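Local coordinates for protein homoserine kinase (Cytophaga hutchinsonii, PDB 4P52) that probably catalyses the ATP-dependent phosphorylation of the side-chain hydroxyl of L-homoserine, giving O-phospho-L-homoserine on the pathway to threonine, at residues K28-A33 against G53-L58; L45-D50 against S321-Q326; E141-L146 against C168-F173. All coordinates share one frame; numbering follows the deposited sequence.

Contact 1: K28-A33 against G53-L58; sequences KVFAPA and GDEVLL
Strands K28-A33 and G53-L58 run antiparallel as direct neighbours, their local axes 4.6 Å apart at closest approach and their directions 162° apart. V29 and V56 form a hydrogen-bonded pair, with 2.8 Å between V29 N and V56 O and a matching bond from V56 N to V29 O; A31 and D54 repeat the pattern two residues along. Between them, F30 faces E55 as a non-hydrogen-bonded pair, where E55 CA lies 3.2 Å from V29 O in a CA-H...O contact.

K28, F30, E55 and L57 share one face of the sheet. K28 carries CG opposite its backbone N (chi1 -161°), and its extended chain passes L57 CB before reaching diagonally to E55. There K28 NZ forms a salt bridge with E55 OE1 at 3.2 Å, although the hydrogen bond within it is weak. The other carboxylate oxygen of E55 has a long, weak ion pair with K111. The stem of E55 lies beside F30: E55 CG meets the ring edge at F30 CD2, 4.0 Å away, and the carboxylate is turned 74° from the ring plane. Farther along, F30 CE2 comes within 3.7 Å of G53 CA. K329 makes a cation-pi contact with the same ring.

V29, A31, D54 and V56 occupy the other face, where both valines pack against helix 120-135. D54 turns its carboxylate to K110 in a salt bridge, and further bonds come from K111 N and S124 OG. The backbone bonds therefore fix the register, whereas the side-chain charge pairing is uneven: E55 is held loosely between lysines, and the charge of buried D54 is probably balanced by K110, with K111 N and S124 OG as further hydrogen-bond partners.

Contact 2: L45-D50 against S321-Q326; sequences LGFAVD and STVNQQ
N324, in the loop after strand 316-322, binds two successive carbonyls at the end of segment L45-D50, using its backbone N for A48 O and its side-chain amide for V49 O, and both donors stand above the carbonyl planes instead of on lone pairs. The backbone bond is 2.9 Å from N324 N to A48 O and nearly straight at the hydrogen (175°). From N324 ND2 to V49 O the distance is 3.1 Å, with the acceptor lying in the plane of the amide. Placing CG anti to the backbone N (chi1 169°) carries the amide across to V49. Its other end is engaged as well: N324 OD1 accepts from Q326 N in an Asx turn and from G327 N, so the amide is fixed at both atoms.

The contact joins the two halves of the GHMP kinase fold. Strand 45-49 belongs to the mixed sheet that also holds strand 26-36, whereas strand 316-322 is an outer strand of the antiparallel four-stranded sheet, and the loop that follows it packs beside the end of strand 45-49.

At the corner of the chain, D50 N donates to S321 OG at 3.3 Å, and S321 OG itself donates to T322 O at 2.7 Å. The carboxylate of D50 lies alongside S321 CB, with D50 OD1 3.4 Å from N324 CB and its plane turned 71° from the N324 amide. One water links D50 OD2 to T322 N, accepting from that nitrogen at 2.9 Å. A second water lies close to D50 OD1, to which it may donate, and is 2.8 Å from T322 OG1. The apolar end is slighter: V323 CG2 meets F47 CD1 at 4.1 Å, the two side chains crossing at about a right angle, and F47 also touches V35 and A195.

Contact 3: E141-L146 against C168-F173; sequences EVKDLL and CLYGGF
Y170 sets CG anti to its own carbonyl carbon (chi1 -67°), swinging the ring back toward K143, while L169 has CG anti to its backbone N (chi1 174°) and aims its methyls at V142 and L146. Y170 OH donates to K143 O at 2.7 Å, arriving on a lone pair in the carbonyl plane, and the acceptor in turn lies in the plane of the ring at its edge. The L146 and Y170 side chains cross at about a right angle, with L146 CD2 4.1 Å from Y170 CE2 and L146 CB 3.4 Å from Y170 OH. A phenylalanine in place of Y170 would keep the ring but is likely to leave K143 O without its hydroxyl partner and the ring less firmly fixed.

L169 fits one methyl against the backbone: L169 CD2 approaches L146 N at 3.5 Å and also touches L145 CB. On the other branch, L169 CD1 is 4.0 Å from V142 CG1 as the two side chains slide past each other in opposite directions. Behind L169 and L145 stands helix 120-135.

K186 NZ binds Y170 O where helix 162-170 ends, and G171 and G172, both with positive phi, lead out to strand 173-178. The arrangement is helix-end packing within the N-terminal domain of a GHMP kinase, joining the last turn of helix 162-170 to the loop leading into helix 146-157.

In the fold
Contacts 1 and 2 are buried, whereas contact 3 is only partly so, with K143 exposed to solvent. Contact 1 is regular strand pairing inside the mixed sheet; contact 2 ties a neighbouring strand of that sheet to the C-terminal half through one backbone bond plus side-chain amide, hydroxyl and water bonds; contact 3 is mainly apolar, with one phenol bond. Strand 26-36 adjoins strand 45-49, where V49 N probably bonds to A33 O, and P32 packs on N324. G172 then links contacts 2 and 3, probably accepting from A48 N and donating to N324 O. Contact 3 reaches contact 1 only by packing, C168 SG lying against A31 and P32.

Contact 1: K28-A33 against G53-L58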
ATOM      1  N   LYS A  28      26.208  23.969  14.087  1.00 28.18           N
ATOM      2  CA  LYS A  28      24.807  24.301  14.088  1.00 28.80           C
ATOM      3  C   LYS A  28      24.101  23.501  12.988  1.00 28.84           C
ATOM      4  O   LYS A  28      24.526  23.521  11.824  1.00 29.53           O
ATOM      5  CB  LYS A  28      24.657  25.799  13.878  1.00 30.67           C
ATOM      6  CG  LYS A  28      23.312  26.327  14.304  1.00 34.61           C
ATOM      7  CD  LYS A  28      23.258  27.846  14.329  1.00 38.40           C
ATOM      8  CE  LYS A  28      21.918  28.266  14.922  1.00 43.29           C
ATOM      9  NZ  LYS A  28      21.618  29.695  14.640  1.00 47.85           N
ATOM     10  N   VAL A  29      23.046  22.774  13.342  1.00 26.99           N
ATOM     11  CA  VAL A  29      22.316  22.003  12.348  1.00 25.52           C
ATOM     12  C   VAL A  29      20.866  22.428  12.285  1.00 25.93           C
ATOM     13  O   VAL A  29      20.234  22.732  13.310  1.00 27.25           O
ATOM     14  CB  VAL A  29      22.374  20.492  12.615  1.00 25.83           C
ATOM     15  CG1 VAL A  29      21.495  19.757  11.614  1.00 25.81           C
ATOM     16  CG2 VAL A  29      23.804  19.971  12.511  1.00 26.45           C
ATOM     17  N   PHE A  30      20.322  22.424  11.083  1.00 24.30           N
ATOM     18  CA  PHE A  30      18.920  22.686  10.899  1.00 23.79           C
ATOM     19  C   PHE A  30      18.246  21.388  10.461  1.00 23.09           C
ATOM     20  O   PHE A  30      18.785  20.656   9.653  1.00 23.37           O
ATOM     21  CB  PHE A  30      18.741  23.785   9.855  1.00 24.08           C
ATOM     22  CG  PHE A  30      17.372  23.853   9.260  1.00 25.52           C
ATOM     23  CD1 PHE A  30      17.001  22.992   8.208  1.00 27.18           C
ATOM     24  CD2 PHE A  30      16.440  24.778   9.737  1.00 26.92           C
ATOM     25  CE1 PHE A  30      15.726  23.049   7.640  1.00 28.33           C
ATOM     26  CE2 PHE A  30      15.165  24.850   9.170  1.00 29.64           C
ATOM     27  CZ  PHE A  30      14.812  23.987   8.110  1.00 29.93           C
ATOM     28  N   ALA A  31      17.061  21.097  10.987  1.00 22.58           N
ATOM     29  CA  ALA A  31      16.350  19.885  10.579  1.00 21.38           C
ATOM     30  C   ALA A  31      14.925  20.266  10.216  1.00 21.93           C
ATOM     31  O   ALA A  31      14.315  21.062  10.919  1.00 22.61           O
ATOM     32  CB  ALA A  31      16.393  18.829  11.653  1.00 19.74           C
ATOM     33  N   PRO A  32      14.393  19.703   9.112  1.00 21.19           N
ATOM     34  CA  PRO A  32      13.133  20.179   8.576  1.00 21.46           C
ATOM     35  C   PRO A  32      11.854  19.631   9.207  1.00 22.65           C
ATOM     36  O   PRO A  32      11.808  18.495   9.717  1.00 25.77           O
ATOM     37  CB  PRO A  32      13.224  19.765   7.103  1.00 21.74           C
ATOM     38  CG  PRO A  32      13.995  18.498   7.136  1.00 21.80           C
ATOM     39  CD  PRO A  32      14.970  18.631   8.284  1.00 21.59           C
ATOM     40  N   ALA A  33      10.809  20.443   9.162  1.00 21.94           N
ATOM     41  CA  ALA A  33       9.439  19.952   9.362  1.00 21.38           C
ATOM     42  C   ALA A  33       9.136  18.770   8.413  1.00 21.36           C
ATOM     43  O   ALA A  33       9.697  18.666   7.305  1.00 20.55           O
ATOM     44  CB  ALA A  33       8.441  21.085   9.122  1.00 20.48           C
ATOM     45  N   GLY A  53      11.361  24.390  10.458  1.00 26.07           N
ATOM     46  CA  GLY A  53      12.266  23.381  10.997  1.00 25.82           C
ATOM     47  C   GLY A  53      12.829  23.862  12.320  1.00 27.71           C
ATOM     48  O   GLY A  53      12.442  24.915  12.806  1.00 31.49           O
ATOM     49  N   ASP A  54      13.743  23.108  12.910  1.00 26.01           N
ATOM     50  CA  ASP A  54      14.403  23.556  14.112  1.00 27.86           C
ATOM     51  C   ASP A  54      15.901  23.627  13.942  1.00 27.13           C
ATOM     52  O   ASP A  54      16.456  22.973  13.074  1.00 26.69           O
ATOM     53  CB  ASP A  54      14.053  22.619  15.241  1.00 32.97           C
ATOM     54  CG  ASP A  54      12.689  22.916  15.809  1.00 40.97           C
ATOM     55  OD1 ASP A  54      12.250  24.080  15.677  1.00 44.11           O
ATOM     56  OD2 ASP A  54      12.050  22.002  16.372  1.00 43.72           O
ATOM     57  N   GLU A  55      16.558  24.417  14.781  1.00 27.79           N
ATOM     58  CA  GLU A  55      18.016  24.517  14.772  1.00 28.48           C
ATOM     59  C   GLU A  55      18.608  24.081  16.100  1.00 27.77           C
ATOM     60  O   GLU A  55      18.091  24.437  17.167  1.00 28.66           O
ATOM     61  CB  GLU A  55      18.446  25.943  14.448  1.00 32.18           C
ATOM     62  CG  GLU A  55      18.049  26.394  13.055  1.00 37.66           C
ATOM     63  CD  GLU A  55      18.392  27.845  12.766  1.00 48.93           C
ATOM     64  OE1 GLU A  55      18.801  28.592  13.700  1.00 49.87           O
ATOM     65  OE2 GLU A  55      18.258  28.243  11.580  1.00 56.47           O
ATOM     66  N   VAL A  56      19.694  23.314  16.037  1.00 26.57           N
ATOM     67  CA  VAL A  56      20.428  22.929  17.235  1.00 26.24           C
ATOM     68  C   VAL A  56      21.883  23.336  17.105  1.00 26.93           C
ATOM     69  O   VAL A  56      22.510  23.078  16.082  1.00 26.73           O
ATOM     70  CB  VAL A  56      20.323  21.420  17.501  1.00 25.35           C
ATOM     71  CG1 VAL A  56      21.193  20.992  18.674  1.00 25.30           C
ATOM     72  CG2 VAL A  56      18.877  21.072  17.816  1.00 25.33           C
ATOM     73  N   LEU A  57      22.404  23.999  18.135  1.00 27.53           N
ATOM     74  CA  LEU A  57      23.814  24.341  18.193  1.00 28.75           C
ATOM     75  C   LEU A  57      24.453  23.523  19.312  1.00 29.69           C
ATOM     76  O   LEU A  57      23.904  23.474  20.411  1.00 30.81           O
ATOM     77  CB  LEU A  57      23.983  25.842  18.435  1.00 29.82           C
ATOM     78  CG  LEU A  57      25.426  26.394  18.397  1.00 31.47           C
ATOM     79  CD1 LEU A  57      25.498  27.843  17.903  1.00 30.93           C
ATOM     80  CD2 LEU A  57      26.067  26.267  19.767  1.00 32.21           C
ATOM     81  N   LEU A  58      25.580  22.868  19.043  1.00 28.74           N
ATOM     82  CA  LEU A  58      26.291  22.110  20.064  1.00 30.07           C
ATOM     83  C   LEU A  58      27.671  22.686  20.208  1.00 32.02           C
ATOM     84  O   LEU A  58      28.287  22.970  19.187  1.00 32.08           O
ATOM     85  CB  LEU A  58      26.451  20.657  19.643  1.00 29.88           C
ATOM     86  CG  LEU A  58      25.198  19.850  19.319  1.00 30.03           C
ATOM     87  CD1 LEU A  58      25.606  18.396  19.251  1.00 30.92           C
ATOM     88  CD2 LEU A  58      24.105  20.029  20.359  1.00 29.76           C
TER

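Contact 2: L45-D50 against S321-Q326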
ATOM      1  N   LEU A  45       3.445   6.690   6.075  1.00 23.72           N
ATOM      2  CA  LEU A  45       4.017   7.575   5.040  1.00 22.61           C
ATOM      3  C   LEU A  45       4.352   8.921   5.655  1.00 22.01           C
ATOM      4  O   LEU A  45       3.636   9.406   6.525  1.00 22.53           O
ATOM      5  CB  LEU A  45       3.038   7.819   3.903  1.00 22.05           C
ATOM      6  CG  LEU A  45       2.471   6.589   3.201  1.00 22.69           C
ATOM      7  CD1 LEU A  45       1.386   7.034   2.214  1.00 22.43           C
ATOM      8  CD2 LEU A  45       3.581   5.805   2.509  1.00 22.43           C
ATOM      9  N   GLY A  46       5.431   9.526   5.195  1.00 20.70           N
ATOM     10  CA  GLY A  46       5.861  10.828   5.680  1.00 19.73           C
ATOM     11  C   GLY A  46       6.867  11.398   4.696  1.00 19.91           C
ATOM     12  O   GLY A  46       7.559  10.644   3.974  1.00 20.04           O
ATOM     13  N   PHE A  47       6.951  12.724   4.639  1.00 19.40           N
ATOM     14  CA  PHE A  47       7.936  13.366   3.780  1.00 19.60           C
ATOM     15  C   PHE A  47       8.378  14.688   4.372  1.00 19.45           C
ATOM     16  O   PHE A  47       7.644  15.295   5.156  1.00 18.87           O
ATOM     17  CB  PHE A  47       7.396  13.528   2.352  1.00 19.73           C
ATOM     18  CG  PHE A  47       6.262  14.500   2.227  1.00 19.33           C
ATOM     19  CD1 PHE A  47       6.512  15.874   2.117  1.00 18.40           C
ATOM     20  CD2 PHE A  47       4.930  14.045   2.183  1.00 19.80           C
ATOM     21  CE1 PHE A  47       5.471  16.775   1.969  1.00 18.42           C
ATOM     22  CE2 PHE A  47       3.867  14.941   2.039  1.00 19.18           C
ATOM     23  CZ  PHE A  47       4.149  16.313   1.935  1.00 19.51           C
ATOM     24  N   ALA A  48       9.585  15.126   4.006  1.00 20.03           N
ATOM     25  CA  ALA A  48      10.171  16.345   4.582  1.00 18.56           C
ATOM     26  C   ALA A  48       9.875  17.529   3.707  1.00 19.41           C
ATOM     27  O   ALA A  48       9.771  17.410   2.486  1.00 19.85           O
ATOM     28  CB  ALA A  48      11.658  16.176   4.755  1.00 17.80           C
ATOM     29  N   VAL A  49       9.728  18.694   4.319  1.00 20.37           N
ATOM     30  CA  VAL A  49       9.567  19.891   3.508  1.00 21.26           C
ATOM     31  C   VAL A  49      10.728  20.815   3.775  1.00 21.34           C
ATOM     32  O   VAL A  49      11.564  20.476   4.595  1.00 20.50           O
ATOM     33  CB  VAL A  49       8.205  20.575   3.731  1.00 21.19           C
ATOM     34  CG1 VAL A  49       7.111  19.715   3.120  1.00 21.14           C
ATOM     35  CG2 VAL A  49       7.968  20.850   5.210  1.00 20.65           C
ATOM     36  N   ASP A  50      10.793  21.943   3.059  1.00 23.34           N
ATOM     37  CA  ASP A  50      11.918  22.885   3.188  1.00 25.90           C
ATOM     38  C   ASP A  50      11.835  23.697   4.480  1.00 25.92           C
ATOM     39  O   ASP A  50      12.874  23.967   5.090  1.00 26.88           O
ATOM     40  CB  ASP A  50      11.959  23.877   2.023  1.00 29.88           C
ATOM     41  CG  ASP A  50      12.330  23.235   0.681  1.00 38.11           C
ATOM     42  OD1 ASP A  50      12.766  22.048   0.622  1.00 38.35           O
ATOM     43  OD2 ASP A  50      12.179  23.955  -0.347  1.00 44.47           O
ATOM     44  N   SER A 321       6.663  24.207  -0.903  1.00 26.56           N
ATOM     45  CA  SER A 321       7.914  23.654  -1.400  1.00 27.52           C
ATOM     46  C   SER A 321       7.704  22.331  -2.097  1.00 26.49           C
ATOM     47  O   SER A 321       6.661  21.715  -1.949  1.00 26.87           O
ATOM     48  CB  SER A 321       8.939  23.490  -0.259  1.00 29.30           C
ATOM     49  OG  SER A 321       8.722  22.326   0.525  1.00 30.05           O
ATOM     50  N   THR A 322       8.704  21.905  -2.868  1.00 25.40           N
ATOM     51  CA  THR A 322       8.807  20.503  -3.271  1.00 24.61           C
ATOM     52  C   THR A 322       9.257  19.664  -2.042  1.00 23.47           C
ATOM     53  O   THR A 322       9.592  20.222  -0.992  1.00 23.62           O
ATOM     54  CB  THR A 322       9.772  20.317  -4.477  1.00 24.49           C
ATOM     55  OG1 THR A 322      11.091  20.748  -4.119  1.00 23.91           O
ATOM     56  CG2 THR A 322       9.288  21.112  -5.705  1.00 23.92           C
ATOM     57  N   VAL A 323       9.270  18.340  -2.175  1.00 22.26           N
ATOM     58  CA  VAL A 323       9.788  17.462  -1.138  1.00 21.98           C
ATOM     59  C   VAL A 323      11.273  17.732  -0.942  1.00 23.85           C
ATOM     60  O   VAL A 323      12.044  17.807  -1.917  1.00 26.72           O
ATOM     61  CB  VAL A 323       9.566  15.982  -1.528  1.00 22.53           C
ATOM     62  CG1 VAL A 323      10.256  15.035  -0.532  1.00 22.76           C
ATOM     63  CG2 VAL A 323       8.073  15.681  -1.626  1.00 20.41           C
ATOM     64  N   ASN A 324      11.681  17.897   0.312  1.00 23.10           N
ATOM     65  CA  ASN A 324      13.048  18.234   0.648  1.00 21.73           C
ATOM     66  C   ASN A 324      13.864  16.947   0.676  1.00 22.33           C
ATOM     67  O   ASN A 324      13.718  16.133   1.578  1.00 22.07           O
ATOM     68  CB  ASN A 324      13.045  18.979   1.985  1.00 21.49           C
ATOM     69  CG  ASN A 324      14.442  19.171   2.588  1.00 21.37           C
ATOM     70  OD1 ASN A 324      15.471  18.774   2.011  1.00 22.18           O
ATOM     71  ND2 ASN A 324      14.471  19.746   3.794  1.00 19.54           N
ATOM     72  N   GLN A 325      14.715  16.761  -0.333  1.00 23.91           N
ATOM     73  CA  GLN A 325      15.534  15.561  -0.453  1.00 25.29           C
ATOM     74  C   GLN A 325      16.786  15.587   0.430  1.00 24.83           C
ATOM     75  O   GLN A 325      17.448  14.588   0.580  1.00 26.86           O
ATOM     76  CB  GLN A 325      15.996  15.400  -1.891  1.00 28.13           C
ATOM     77  CG  GLN A 325      14.914  15.384  -2.970  1.00 28.94           C
ATOM     78  CD  GLN A 325      13.941  14.224  -2.829  1.00 30.61           C
ATOM     79  OE1 GLN A 325      14.276  13.143  -2.345  1.00 29.41           O
ATOM     80  NE2 GLN A 325      12.703  14.465  -3.239  1.00 34.31           N
ATOM     81  N   GLN A 326      17.141  16.737   0.969  1.00 23.87           N
ATOM     82  CA  GLN A 326      18.365  16.862   1.743  1.00 24.58           C
ATOM     83  C   GLN A 326      18.229  16.290   3.142  1.00 24.54           C
ATOM     84  O   GLN A 326      19.066  15.504   3.569  1.00 25.38           O
ATOM     85  CB  GLN A 326      18.799  18.333   1.813  1.00 25.14           C
ATOM     86  CG  GLN A 326      19.996  18.652   2.704  1.00 26.79           C
ATOM     87  CD  GLN A 326      21.168  17.681   2.565  1.00 31.29           C
ATOM     88  OE1 GLN A 326      21.462  17.148   1.489  1.00 34.48           O
ATOM     89  NE2 GLN A 326      21.860  17.463   3.667  1.00 32.58           N
TER
HETATM   90  O   HOH W   1      10.924  23.741  -3.166  1.00 35.32           O
HETATM   91  O   HOH W   2      12.650  20.994  -1.824  1.00 39.74           O

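Contact 3: E141-L146 against C168-F173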
ATOM      1  N   GLU A 141      27.365   6.117  10.352  1.00 48.68           N
ATOM      2  CA  GLU A 141      26.639   6.442   9.134  1.00 49.24           C
ATOM      3  C   GLU A 141      25.310   7.090   9.467  1.00 43.11           C
ATOM      4  O   GLU A 141      24.643   6.687  10.416  1.00 41.80           O
ATOM      5  CB  GLU A 141      26.399   5.184   8.321  1.00 56.70           C
ATOM      6  CG  GLU A 141      27.568   4.797   7.442  1.00 67.75           C
ATOM      7  CD  GLU A 141      27.350   3.440   6.814  1.00 81.21           C
ATOM      8  OE1 GLU A 141      27.048   2.476   7.559  1.00 81.39           O
ATOM      9  OE2 GLU A 141      27.468   3.339   5.574  1.00 89.00           O
ATOM     10  N   VAL A 142      24.930   8.085   8.673  1.00 41.14           N
ATOM     11  CA  VAL A 142      23.663   8.810   8.863  1.00 38.71           C
ATOM     12  C   VAL A 142      22.494   7.834   9.015  1.00 39.49           C
ATOM     13  O   VAL A 142      21.688   7.958   9.950  1.00 39.06           O
ATOM     14  CB  VAL A 142      23.430   9.877   7.760  1.00 35.28           C
ATOM     15  CG1 VAL A 142      22.025  10.458   7.841  1.00 32.25           C
ATOM     16  CG2 VAL A 142      24.484  10.989   7.861  1.00 34.72           C
ATOM     17  N   LYS A 143      22.440   6.850   8.118  1.00 40.43           N
ATOM     18  CA  LYS A 143      21.536   5.715   8.237  1.00 42.63           C
ATOM     19  C   LYS A 143      21.354   5.276   9.698  1.00 42.84           C
ATOM     20  O   LYS A 143      20.225   5.143  10.175  1.00 42.37           O
ATOM     21  CB  LYS A 143      22.061   4.536   7.389  1.00 47.57           C
ATOM     22  CG  LYS A 143      21.417   3.188   7.704  1.00 52.47           C
ATOM     23  CD  LYS A 143      22.146   2.002   7.062  1.00 62.24           C
ATOM     24  CE  LYS A 143      21.738   0.702   7.767  1.00 70.30           C
ATOM     25  NZ  LYS A 143      21.723  -0.521   6.912  1.00 74.33           N
ATOM     26  N   ASP A 144      22.468   5.060  10.401  1.00 42.34           N
ATOM     27  CA  ASP A 144      22.442   4.420  11.704  1.00 42.51           C
ATOM     28  C   ASP A 144      22.083   5.343  12.846  1.00 39.57           C
ATOM     29  O   ASP A 144      22.001   4.888  13.988  1.00 38.71           O
ATOM     30  CB  ASP A 144      23.766   3.724  11.978  1.00 49.91           C
ATOM     31  CG  ASP A 144      23.959   2.490  11.102  1.00 57.33           C
ATOM     32  OD1 ASP A 144      23.113   1.564  11.195  1.00 58.94           O
ATOM     33  OD2 ASP A 144      24.937   2.464  10.308  1.00 57.85           O
ATOM     34  N   LEU A 145      21.852   6.628  12.553  1.00 36.66           N
ATOM     35  CA  LEU A 145      21.432   7.558  13.594  1.00 34.46           C
ATOM     36  C   LEU A 145      19.967   7.420  13.964  1.00 34.09           C
ATOM     37  O   LEU A 145      19.563   7.848  15.065  1.00 34.77           O
ATOM     38  CB  LEU A 145      21.730   8.998  13.218  1.00 32.24           C
ATOM     39  CG  LEU A 145      23.174   9.289  12.813  1.00 31.48           C
ATOM     40  CD1 LEU A 145      23.293  10.750  12.412  1.00 29.24           C
ATOM     41  CD2 LEU A 145      24.161   8.909  13.916  1.00 31.77           C
ATOM     42  N   LEU A 146      19.177   6.813  13.075  1.00 31.70           N
ATOM     43  CA  LEU A 146      17.732   6.721  13.295  1.00 31.66           C
ATOM     44  C   LEU A 146      17.317   6.151  14.681  1.00 32.71           C
ATOM     45  O   LEU A 146      16.490   6.764  15.371  1.00 31.83           O
ATOM     46  CB  LEU A 146      17.040   5.985  12.146  1.00 32.26           C
ATOM     47  CG  LEU A 146      15.518   5.909  12.270  1.00 33.45           C
ATOM     48  CD1 LEU A 146      14.875   7.281  12.392  1.00 31.46           C
ATOM     49  CD2 LEU A 146      14.953   5.191  11.061  1.00 35.35           C
ATOM     50  N   CYS A 168      12.722  13.156   8.246  1.00 21.73           N
ATOM     51  CA  CYS A 168      13.412  14.288   8.773  1.00 22.71           C
ATOM     52  C   CYS A 168      14.928  14.061   8.665  1.00 23.15           C
ATOM     53  O   CYS A 168      15.665  14.918   8.175  1.00 24.30           O
ATOM     54  CB  CYS A 168      13.009  14.542  10.222  1.00 24.94           C
ATOM     55  SG  CYS A 168      13.864  16.001  10.839  1.00 28.31           S
ATOM     56  N   LEU A 169      15.371  12.904   9.121  1.00 22.31           N
ATOM     57  CA  LEU A 169      16.773  12.558   9.121  1.00 23.47           C
ATOM     58  C   LEU A 169      17.306  12.225   7.734  1.00 24.69           C
ATOM     59  O   LEU A 169      18.428  12.572   7.418  1.00 26.30           O
ATOM     60  CB  LEU A 169      17.027  11.380  10.073  1.00 23.38           C
ATOM     61  CG  LEU A 169      18.427  10.767  10.107  1.00 24.82           C
ATOM     62  CD1 LEU A 169      19.514  11.724  10.626  1.00 24.46           C
ATOM     63  CD2 LEU A 169      18.375   9.487  10.933  1.00 25.46           C
ATOM     64  N   TYR A 170      16.515  11.542   6.920  1.00 24.70           N
ATOM     65  CA  TYR A 170      17.011  11.016   5.664  1.00 25.29           C
ATOM     66  C   TYR A 170      16.691  11.916   4.522  1.00 25.21           C
ATOM     67  O   TYR A 170      17.260  11.764   3.456  1.00 26.07           O
ATOM     68  CB  TYR A 170      16.401   9.658   5.355  1.00 27.51           C
ATOM     69  CG  TYR A 170      16.813   8.570   6.300  1.00 32.35           C
ATOM     70  CD1 TYR A 170      18.073   8.545   6.872  1.00 34.80           C
ATOM     71  CD2 TYR A 170      15.939   7.538   6.612  1.00 36.03           C
ATOM     72  CE1 TYR A 170      18.444   7.534   7.751  1.00 36.96           C
ATOM     73  CE2 TYR A 170      16.303   6.523   7.480  1.00 36.99           C
ATOM     74  CZ  TYR A 170      17.558   6.523   8.036  1.00 38.21           C
ATOM     75  OH  TYR A 170      17.903   5.495   8.881  1.00 42.76           O
ATOM     76  N   GLY A 171      15.757  12.839   4.723  1.00 25.37           N
ATOM     77  CA  GLY A 171      15.206  13.597   3.602  1.00 24.35           C
ATOM     78  C   GLY A 171      14.273  12.757   2.754  1.00 23.82           C
ATOM     79  O   GLY A 171      14.259  11.529   2.837  1.00 22.96           O
ATOM     80  N   GLY A 172      13.457  13.436   1.963  1.00 23.80           N
ATOM     81  CA  GLY A 172      12.670  12.774   0.950  1.00 23.38           C
ATOM     82  C   GLY A 172      11.355  12.241   1.453  1.00 22.80           C
ATOM     83  O   GLY A 172      10.810  12.714   2.470  1.00 22.80           O
ATOM     84  N   PHE A 173      10.861  11.245   0.725  1.00 22.27           N
ATOM     85  CA  PHE A 173       9.584  10.627   0.980  1.00 22.18           C
ATOM     86  C   PHE A 173       9.800   9.182   1.425  1.00 22.66           C
ATOM     87  O   PHE A 173      10.480   8.413   0.753  1.00 23.60           O
ATOM     88  CB  PHE A 173       8.755  10.662  -0.298  1.00 23.62           C
ATOM     89  CG  PHE A 173       7.314  10.404  -0.062  1.00 24.83           C
ATOM     90  CD1 PHE A 173       6.884   9.142   0.336  1.00 24.97           C
ATOM     91  CD2 PHE A 173       6.380  11.437  -0.208  1.00 25.88           C
ATOM     92  CE1 PHE A 173       5.547   8.900   0.600  1.00 27.11           C
ATOM     93  CE2 PHE A 173       5.033  11.208   0.062  1.00 26.87           C
ATOM     94  CZ  PHE A 173       4.622   9.930   0.468  1.00 27.99           C
TER